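Local coordinates for hypothetical protein (Aquifex aeolicus, PDB 2HEK) that is of unknown function but carries a zinc-binding HD domain, binds GDP at sites away from the metal, and may act as a dGTPase, at residues A[192-206]-A[325-339]. Residues are numbered along the deposited sequence; the frame is centred on the assembly and turned at random.
Sequences YENKVVVDESGLRAL and IYVLSSEGLKKAHEL
V198 pairs with V327 in a parallel strand contact, the central join of a four-stranded mixed sheet at the periphery of the chain, away from the zinc and GDP sites. V198 N donates to Y326 O (2.9 Å, 170°), and V198 O takes L328 N at 2.8 Å; the same oxygen also takes a CA-H...O contact from V327. Toward strand 195-199's start the segments spread, and a water bridges V196 O and Y326 N. Each segment brings a beta hairpin: the type I' turn Y192-K195 returns from strand 189-192, and the type I turn S329-G332 leads into strand 332-335, so two hairpins lie side by side with 195-199 and 326-329 innermost. On the L328 face, the Y192 torsion that sets CG opposite the backbone N (chi1 -170°) carries the ring to where L328 CD1 makes a CH-pi contact over one face, 3.9 Å from the centroid. L333 slides past Y192 in the opposite direction, CD2 reaching Y192 CD2, while its CD1 meets V197 CG1 tip to tip at 3.8 Å. The other face, bearing V198 and V327, is covered by the start of helix 203-221: the L203 side chain crosses V327 at about a right angle, CD1 to CG2 4.0 Å, and L206 CD2 packs against A336 CB at 3.8 Å. Where the strand ends, just ahead of that helix, D199 OD2 forms an Asx turn with S201 N and takes S201 OG on its anti lone pair (2.8 Å). Were D199 an alanine, S201 N and OG would probably lose their shared acceptor and the turn into the helix would be less firmly fixed.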
loop_
_atom_site.group_PDB
_atom_site.type_symbol
_atom_site.label_atom_id
_atom_site.label_comp_id
_atom_site.label_asym_id
_atom_site.label_seq_id
_atom_site.Cartn_x
_atom_site.Cartn_y
_atom_site.Cartn_z
ATOM N N TYR A 192 10.283 26.103 17.826
ATOM C CA TYR A 192 10.818 26.429 19.140
ATOM C C TYR A 192 12.031 27.312 18.949
ATOM O O TYR A 192 12.921 26.996 18.144
ATOM C CB TYR A 192 11.105 25.154 19.932
ATOM C CG TYR A 192 11.435 25.399 21.387
ATOM C CD1 TYR A 192 10.434 25.425 22.349
ATOM C CD2 TYR A 192 12.741 25.602 21.801
ATOM C CE1 TYR A 192 10.726 25.648 23.680
ATOM C CE2 TYR A 192 13.046 25.826 23.130
ATOM C CZ TYR A 192 12.034 25.848 24.065
ATOM O OH TYR A 192 12.330 26.090 25.386
ATOM N N GLU A 193 12.077 28.415 19.691
ATOM C CA GLU A 193 13.195 29.356 19.565
ATOM C C GLU A 193 13.385 29.697 18.088
ATOM O O GLU A 193 14.506 29.736 17.576
ATOM C CB GLU A 193 14.487 28.745 20.128
ATOM C CG GLU A 193 14.628 28.730 21.659
ATOM C CD GLU A 193 15.870 27.951 22.108
ATOM O OE1 GLU A 193 16.824 27.821 21.286
ATOM O OE2 GLU A 193 15.892 27.462 23.269
ATOM N N ASN A 194 12.271 29.902 17.399
ATOM C CA ASN A 194 12.278 30.212 15.974
ATOM C C ASN A 194 12.933 29.176 15.025
ATOM O O ASN A 194 13.322 29.510 13.901
ATOM C CB ASN A 194 12.882 31.603 15.756
ATOM C CG ASN A 194 12.302 32.290 14.564
ATOM O OD1 ASN A 194 12.999 32.501 13.573
ATOM N ND2 ASN A 194 11.008 32.616 14.627
ATOM N N LYS A 195 13.055 27.927 15.473
ATOM C CA LYS A 195 13.525 26.845 14.598
ATOM C C LYS A 195 12.394 25.850 14.387
ATOM O O LYS A 195 11.518 25.709 15.260
ATOM C CB LYS A 195 14.706 26.094 15.212
ATOM C CG LYS A 195 15.962 26.902 15.450
ATOM C CD LYS A 195 16.914 26.117 16.355
ATOM C CE LYS A 195 17.636 27.031 17.360
ATOM N NZ LYS A 195 18.554 28.025 16.707
ATOM N N VAL A 196 12.415 25.156 13.243
ATOM C CA VAL A 196 11.587 23.958 13.046
ATOM C C VAL A 196 12.297 22.807 13.754
ATOM O O VAL A 196 13.447 22.492 13.450
ATOM C CB VAL A 196 11.380 23.615 11.537
ATOM C CG1 VAL A 196 10.519 22.318 11.377
ATOM C CG2 VAL A 196 10.709 24.778 10.799
ATOM N N VAL A 197 11.639 22.205 14.732
ATOM C CA VAL A 197 12.265 21.112 15.500
ATOM C C VAL A 197 11.321 19.911 15.493
ATOM O O VAL A 197 10.185 20.056 15.067
ATOM C CB VAL A 197 12.580 21.547 16.995
ATOM C CG1 VAL A 197 13.478 22.783 17.025
ATOM C CG2 VAL A 197 11.314 21.831 17.772
ATOM N N VAL A 198 11.753 18.756 16.010
ATOM C CA VAL A 198 10.858 17.600 16.100
ATOM C C VAL A 198 10.504 17.359 17.572
ATOM O O VAL A 198 11.392 17.306 18.403
ATOM C CB VAL A 198 11.525 16.304 15.523
ATOM C CG1 VAL A 198 10.519 15.111 15.459
ATOM C CG2 VAL A 198 12.126 16.568 14.132
ATOM N N ASP A 199 9.223 17.251 17.896
ATOM C CA ASP A 199 8.808 16.808 19.228
ATOM C C ASP A 199 9.329 15.390 19.507
ATOM O O ASP A 199 9.490 14.578 18.596
ATOM C CB ASP A 199 7.304 16.804 19.338
ATOM C CG ASP A 199 6.850 16.654 20.777
ATOM O OD1 ASP A 199 7.160 17.566 21.572
ATOM O OD2 ASP A 199 6.224 15.630 21.126
ATOM N N GLU A 200 9.600 15.067 20.761
ATOM C CA GLU A 200 10.136 13.759 21.062
ATOM C C GLU A 200 9.200 12.637 20.632
ATOM O O GLU A 200 9.661 11.556 20.352
ATOM C CB GLU A 200 10.482 13.627 22.544
ATOM C CG GLU A 200 11.599 12.618 22.773
ATOM C CD GLU A 200 12.031 12.517 24.219
ATOM O OE1 GLU A 200 11.504 13.271 25.076
ATOM O OE2 GLU A 200 12.903 11.668 24.492
ATOM N N SER A 201 7.892 12.882 20.558
ATOM C CA SER A 201 6.947 11.870 20.069
ATOM C C SER A 201 7.184 11.529 18.583
ATOM O O SER A 201 6.598 10.580 18.045
ATOM C CB SER A 201 5.511 12.342 20.270
ATOM O OG SER A 201 5.251 13.527 19.518
ATOM N N GLY A 202 8.030 12.314 17.924
ATOM C CA GLY A 202 8.373 12.059 16.541
ATOM C C GLY A 202 9.773 11.534 16.322
ATOM O O GLY A 202 10.262 11.551 15.179
ATOM N N LEU A 203 10.436 11.072 17.390
ATOM C CA LEU A 203 11.814 10.559 17.251
ATOM C C LEU A 203 11.947 9.395 16.267
ATOM O O LEU A 203 12.893 9.364 15.463
ATOM C CB LEU A 203 12.402 10.153 18.586
ATOM C CG LEU A 203 13.939 10.098 18.628
ATOM C CD1 LEU A 203 14.625 11.312 17.975
ATOM C CD2 LEU A 203 14.409 9.976 20.095
ATOM N N ARG A 204 11.013 8.450 16.342
ATOM C CA ARG A 204 10.956 7.321 15.411
ATOM C C ARG A 204 10.695 7.772 13.975
ATOM O O ARG A 204 11.349 7.300 13.047
ATOM C CB ARG A 204 9.860 6.341 15.822
ATOM C CG ARG A 204 9.961 5.825 17.263
ATOM C CD ARG A 204 11.029 4.780 17.423
ATOM N NE ARG A 204 12.338 5.310 17.765
ATOM C CZ ARG A 204 12.714 5.594 19.010
ATOM N NH1 ARG A 204 11.859 5.419 20.015
ATOM N NH2 ARG A 204 13.938 6.063 19.252
ATOM N N ALA A 205 9.728 8.672 13.786
ATOM C CA ALA A 205 9.470 9.231 12.451
ATOM C C ALA A 205 10.711 9.919 11.896
ATOM O O ALA A 205 10.955 9.869 10.690
ATOM C CB ALA A 205 8.279 10.198 12.467
ATOM N N LEU A 206 11.489 10.591 12.745
ATOM C CA LEU A 206 12.744 11.231 12.265
ATOM C C LEU A 206 13.794 10.190 11.854
ATOM O O LEU A 206 14.429 10.314 10.813
ATOM C CB LEU A 206 13.336 12.164 13.347
ATOM C CG LEU A 206 14.706 12.801 13.058
ATOM C CD1 LEU A 206 14.689 13.714 11.818
ATOM C CD2 LEU A 206 15.267 13.536 14.309
ATOM N N ILE A 325 20.103 18.780 13.913
ATOM C CA ILE A 325 18.659 18.656 14.047
ATOM C C ILE A 325 18.254 18.624 15.515
ATOM O O ILE A 325 18.806 17.854 16.289
ATOM C CB ILE A 325 18.070 17.383 13.335
ATOM C CG1 ILE A 325 18.385 17.416 11.821
ATOM C CG2 ILE A 325 16.541 17.321 13.598
ATOM C CD1 ILE A 325 17.995 16.095 11.066
ATOM N N TYR A 326 17.256 19.438 15.859
ATOM C CA TYR A 326 16.779 19.532 17.234
ATOM C C TYR A 326 15.492 18.784 17.512
ATOM O O TYR A 326 14.586 18.719 16.680
ATOM C CB TYR A 326 16.608 20.994 17.627
ATOM C CG TYR A 326 17.906 21.747 17.664
ATOM C CD1 TYR A 326 18.278 22.570 16.612
ATOM C CD2 TYR A 326 18.767 21.624 18.745
ATOM C CE1 TYR A 326 19.471 23.259 16.636
ATOM C CE2 TYR A 326 19.962 22.316 18.789
ATOM C CZ TYR A 326 20.307 23.124 17.733
ATOM O OH TYR A 326 21.498 23.813 17.769
ATOM N N VAL A 327 15.449 18.211 18.698
ATOM C CA VAL A 327 14.320 17.475 19.182
ATOM C C VAL A 327 13.910 18.143 20.487
ATOM O O VAL A 327 14.752 18.366 21.353
ATOM C CB VAL A 327 14.683 15.993 19.426
ATOM C CG1 VAL A 327 13.549 15.290 20.149
ATOM C CG2 VAL A 327 14.991 15.277 18.062
ATOM N N LEU A 328 12.628 18.469 20.618
ATOM C CA LEU A 328 12.112 19.067 21.846
ATOM C C LEU A 328 11.724 17.984 22.823
ATOM O O LEU A 328 10.774 17.236 22.593
ATOM C CB LEU A 328 10.923 19.992 21.561
ATOM C CG LEU A 328 10.301 20.743 22.746
ATOM C CD1 LEU A 328 11.232 21.825 23.297
ATOM C CD2 LEU A 328 9.007 21.346 22.323
ATOM N N SER A 329 12.485 17.905 23.911
ATOM C CA SER A 329 12.266 16.939 24.979
ATOM C C SER A 329 11.467 17.557 26.124
ATOM O O SER A 329 11.176 18.756 26.111
ATOM C CB SER A 329 13.611 16.462 25.517
ATOM O OG SER A 329 13.418 15.579 26.612
ATOM N N SER A 330 11.112 16.742 27.115
ATOM C CA SER A 330 10.512 17.274 28.343
ATOM C C SER A 330 11.520 18.147 29.120
ATOM O O SER A 330 11.130 19.080 29.826
ATOM C CB SER A 330 9.928 16.153 29.216
ATOM O OG SER A 330 10.821 15.057 29.330
ATOM N N GLU A 331 12.810 17.853 28.939
ATOM C CA GLU A 331 13.915 18.617 29.525
ATOM C C GLU A 331 14.359 19.791 28.640
ATOM O O GLU A 331 15.448 20.342 28.835
ATOM C CB GLU A 331 15.124 17.702 29.753
ATOM C CG GLU A 331 14.814 16.314 30.307
ATOM C CD GLU A 331 15.918 15.311 29.989
ATOM O OE1 GLU A 331 16.081 14.961 28.793
ATOM O OE2 GLU A 331 16.617 14.873 30.934
ATOM N N GLY A 332 13.535 20.166 27.664
ATOM C CA GLY A 332 13.908 21.204 26.693
ATOM C C GLY A 332 14.606 20.668 25.444
ATOM O O GLY A 332 14.655 19.458 25.208
ATOM N N LEU A 333 15.164 21.589 24.667
ATOM C CA LEU A 333 15.686 21.313 23.337
ATOM C C LEU A 333 17.022 20.600 23.330
ATOM O O LEU A 333 17.983 21.057 23.941
ATOM C CB LEU A 333 15.824 22.618 22.568
ATOM C CG LEU A 333 15.697 22.547 21.052
ATOM C CD1 LEU A 333 14.317 21.999 20.666
ATOM C CD2 LEU A 333 15.917 23.918 20.455
ATOM N N LYS A 334 17.085 19.481 22.612
ATOM C CA LYS A 334 18.326 18.725 22.458
ATOM C C LYS A 334 18.678 18.568 20.973
ATOM O O LYS A 334 17.827 18.761 20.104
ATOM C CB LYS A 334 18.180 17.331 23.079
ATOM C CG LYS A 334 17.649 17.283 24.518
ATOM C CD LYS A 334 18.744 17.529 25.562
ATOM C CE LYS A 334 18.320 17.022 26.947
ATOM N NZ LYS A 334 18.838 17.896 28.029
ATOM N N LYS A 335 19.933 18.226 20.696
ATOM C CA LYS A 335 20.332 17.686 19.397
ATOM C C LYS A 335 19.779 16.266 19.263
ATOM O O LYS A 335 19.737 15.530 20.255
ATOM C CB LYS A 335 21.849 17.620 19.300
ATOM C CG LYS A 335 22.554 18.949 19.202
ATOM C CD LYS A 335 22.227 19.663 17.914
ATOM C CE LYS A 335 23.367 20.562 17.494
ATOM N NZ LYS A 335 22.887 21.522 16.478
ATOM N N ALA A 336 19.366 15.875 18.047
ATOM C CA ALA A 336 18.760 14.543 17.820
ATOM C C ALA A 336 19.643 13.377 18.226
ATOM O O ALA A 336 19.144 12.353 18.718
ATOM C CB ALA A 336 18.313 14.380 16.337
ATOM N N HIS A 337 20.945 13.489 17.959
ATOM C CA HIS A 337 21.895 12.464 18.400
ATOM C C HIS A 337 22.006 12.376 19.937
ATOM O O HIS A 337 22.270 11.292 20.467
ATOM C CB HIS A 337 23.278 12.636 17.756
ATOM C CG HIS A 337 23.906 13.968 17.998
ATOM N ND1 HIS A 337 23.573 15.089 17.270
ATOM C CD2 HIS A 337 24.872 14.355 18.867
ATOM C CE1 HIS A 337 24.305 16.112 17.679
ATOM N NE2 HIS A 337 25.097 15.694 18.651
ATOM N N GLU A 338 21.765 13.491 20.644
ATOM C CA GLU A 338 21.725 13.464 22.130
ATOM C C GLU A 338 20.610 12.545 22.649
ATOM O O GLU A 338 20.739 11.956 23.727
ATOM C CB GLU A 338 21.607 14.873 22.741
ATOM C CG GLU A 338 22.801 15.778 22.450
ATOM C CD GLU A 338 22.705 17.189 23.059
ATOM O OE1 GLU A 338 23.761 17.675 23.510
ATOM O OE2 GLU A 338 21.615 17.817 23.088
ATOM N N LEU A 339 19.530 12.402 21.874
ATOM C CA LEU A 339 18.382 11.573 22.284
ATOM C C LEU A 339 18.241 10.228 21.554
ATOM O O LEU A 339 17.544 9.354 22.039
ATOM C CB LEU A 339 17.056 12.355 22.197
ATOM C CG LEU A 339 16.958 13.688 22.958
ATOM C CD1 LEU A 339 15.533 14.201 22.931
ATOM C CD2 LEU A 339 17.463 13.559 24.399
HETATM O O HOH W 1 15.856 21.249 14.078
#